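Local coordinates for protein sucrose 6(F)-phosphate phosphorylase (Thermoanaerobacterium thermosaccharolyticum DSM 571, PDB 6S9V) that is a phosphorylase related to the alpha-amylases, built round a closed eight-stranded parallel barrel of the TIM type, at residues V259-A264 with Y292-N297. Sequence-based numbering, arbitrary orientation.
Sequences VQYKLA and YHYLKN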
# COMPACT_ATOMS: atom_id res chain seq x y z
N VAL A 259 -12.32 -11.01 4.24
CA VAL A 259 -11.93 -10.04 5.26
C VAL A 259 -11.96 -8.63 4.70
O VAL A 259 -12.53 -7.71 5.30
CB VAL A 259 -10.54 -10.40 5.82
CG1 VAL A 259 -9.98 -9.25 6.65
CG2 VAL A 259 -10.62 -11.69 6.62
N GLN A 260 -11.33 -8.44 3.54
CA GLN A 260 -11.35 -7.14 2.87
C GLN A 260 -12.77 -6.68 2.57
O GLN A 260 -13.13 -5.53 2.82
CB GLN A 260 -10.54 -7.24 1.58
CG GLN A 260 -9.05 -7.35 1.81
CD GLN A 260 -8.40 -5.98 1.82
OE1 GLN A 260 -8.40 -5.29 2.84
NE2 GLN A 260 -7.86 -5.57 0.68
N TYR A 261 -13.60 -7.58 2.04
CA TYR A 261 -14.95 -7.19 1.67
C TYR A 261 -15.77 -6.80 2.90
O TYR A 261 -16.58 -5.86 2.85
CB TYR A 261 -15.64 -8.31 0.91
CG TYR A 261 -15.23 -8.42 -0.55
CD1 TYR A 261 -13.97 -8.01 -1.00
CD2 TYR A 261 -16.11 -8.94 -1.48
CE1 TYR A 261 -13.61 -8.13 -2.35
CE2 TYR A 261 -15.77 -9.07 -2.82
CZ TYR A 261 -14.52 -8.67 -3.25
OH TYR A 261 -14.23 -8.80 -4.59
N LYS A 262 -15.59 -7.50 4.02
CA LYS A 262 -16.32 -7.15 5.23
C LYS A 262 -15.88 -5.79 5.75
O LYS A 262 -16.71 -5.01 6.23
CB LYS A 262 -16.12 -8.24 6.28
CG LYS A 262 -16.86 -8.02 7.59
CD LYS A 262 -16.80 -9.29 8.43
CE LYS A 262 -17.14 -9.06 9.88
NZ LYS A 262 -16.85 -10.28 10.69
N LEU A 263 -14.59 -5.47 5.65
CA LEU A 263 -14.11 -4.15 6.03
C LEU A 263 -14.81 -3.07 5.21
O LEU A 263 -15.33 -2.09 5.76
CB LEU A 263 -12.59 -4.07 5.83
CG LEU A 263 -11.78 -4.78 6.91
CD1 LEU A 263 -10.32 -4.87 6.48
CD2 LEU A 263 -11.92 -4.09 8.24
N ALA A 264 -14.83 -3.23 3.88
CA ALA A 264 -15.54 -2.29 3.02
C ALA A 264 -17.03 -2.25 3.34
O ALA A 264 -17.64 -1.18 3.38
CB ALA A 264 -15.32 -2.66 1.55
N TYR A 292 -13.54 -9.57 -15.52
CA TYR A 292 -14.96 -9.29 -15.56
C TYR A 292 -15.67 -9.85 -14.34
O TYR A 292 -16.55 -9.20 -13.76
CB TYR A 292 -15.57 -9.82 -16.85
CG TYR A 292 -15.64 -8.75 -17.93
CD1 TYR A 292 -14.54 -7.95 -18.20
CD2 TYR A 292 -16.81 -8.54 -18.64
CE1 TYR A 292 -14.60 -6.96 -19.18
CE2 TYR A 292 -16.88 -7.56 -19.62
CZ TYR A 292 -15.77 -6.77 -19.88
OH TYR A 292 -15.83 -5.79 -20.84
N HIS A 293 -15.29 -11.06 -13.91
CA HIS A 293 -15.89 -11.62 -12.70
C HIS A 293 -15.59 -10.75 -11.49
O HIS A 293 -16.46 -10.55 -10.63
CB HIS A 293 -15.39 -13.04 -12.45
CG HIS A 293 -16.05 -13.71 -11.29
ND1 HIS A 293 -17.39 -14.05 -11.29
CD2 HIS A 293 -15.57 -14.07 -10.08
CE1 HIS A 293 -17.70 -14.61 -10.14
NE2 HIS A 293 -16.61 -14.64 -9.38
N TYR A 294 -14.37 -10.20 -11.42
CA TYR A 294 -13.99 -9.37 -10.28
C TYR A 294 -14.70 -8.02 -10.31
O TYR A 294 -15.21 -7.55 -9.28
CB TYR A 294 -12.47 -9.19 -10.26
CG TYR A 294 -11.98 -8.37 -9.09
CD1 TYR A 294 -12.44 -8.64 -7.81
CD2 TYR A 294 -11.05 -7.34 -9.26
CE1 TYR A 294 -12.01 -7.90 -6.73
CE2 TYR A 294 -10.60 -6.60 -8.17
CZ TYR A 294 -11.09 -6.89 -6.91
OH TYR A 294 -10.68 -6.17 -5.81
N LEU A 295 -14.75 -7.38 -11.49
CA LEU A 295 -15.38 -6.07 -11.59
C LEU A 295 -16.85 -6.12 -11.19
O LEU A 295 -17.37 -5.14 -10.65
CB LEU A 295 -15.24 -5.53 -13.01
CG LEU A 295 -13.84 -5.13 -13.44
CD1 LEU A 295 -13.85 -4.65 -14.89
CD2 LEU A 295 -13.28 -4.05 -12.53
N LYS A 296 -17.52 -7.24 -11.45
CA LYS A 296 -18.93 -7.41 -11.14
C LYS A 296 -19.18 -7.78 -9.68
O LYS A 296 -20.32 -7.73 -9.23
CB LYS A 296 -19.54 -8.50 -12.03
CG LYS A 296 -19.57 -8.17 -13.52
CD LYS A 296 -20.07 -9.34 -14.37
CE LYS A 296 -20.06 -9.00 -15.86
NZ LYS A 296 -20.55 -10.13 -16.71
N ASN A 297 -18.13 -8.11 -8.92
CA ASN A 297 -18.27 -8.63 -7.57
C ASN A 297 -17.15 -8.07 -6.68
O ASN A 297 -16.30 -8.80 -6.17
CB ASN A 297 -18.22 -10.16 -7.55
CG ASN A 297 -19.34 -10.79 -8.34
OD1 ASN A 297 -20.46 -10.94 -7.84
ND2 ASN A 297 -19.06 -11.16 -9.59
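Tyr261 reaches out from helix 257-265 and donates a short hydrogen bond from its phenol OH to the backbone O of Asn297, 2.6 Å away. The hydroxyl lies in the carbonyl plane, on a lone pair, with a C=O...O angle of 143°. A tyrosine suits this place because the two backbones stay well apart, 9.9 Å between the CA atoms of Tyr261 and Asn297, and its long rigid ring carries a donor across. The same hydroxyl meets the edge of the Tyr294 ring, 3.2 Å from OH to CE1, with the two side chains crossing at a slant. In this TIM barrel, helix 257-265 follows the fifth strand, 248-251, and helix 289-295 comes after the sixth, 269-271, so the bond joins neighbouring parts of the barrel's outer layer. Tyrosine serves at 294 because its ring offers an edge while its own OH is hydrogen-bonded to OD1 of Asp272, which probably helps hold that edge in place. Asn297 has a short amide that folds back onto the last helical turn: ND2 donates to His293 O at 2.9 Å, nearly straight at 173°, and lies above one face of the His293 ring, toward its rim. Phe257 meets the Tyr261 ring edge-to-face.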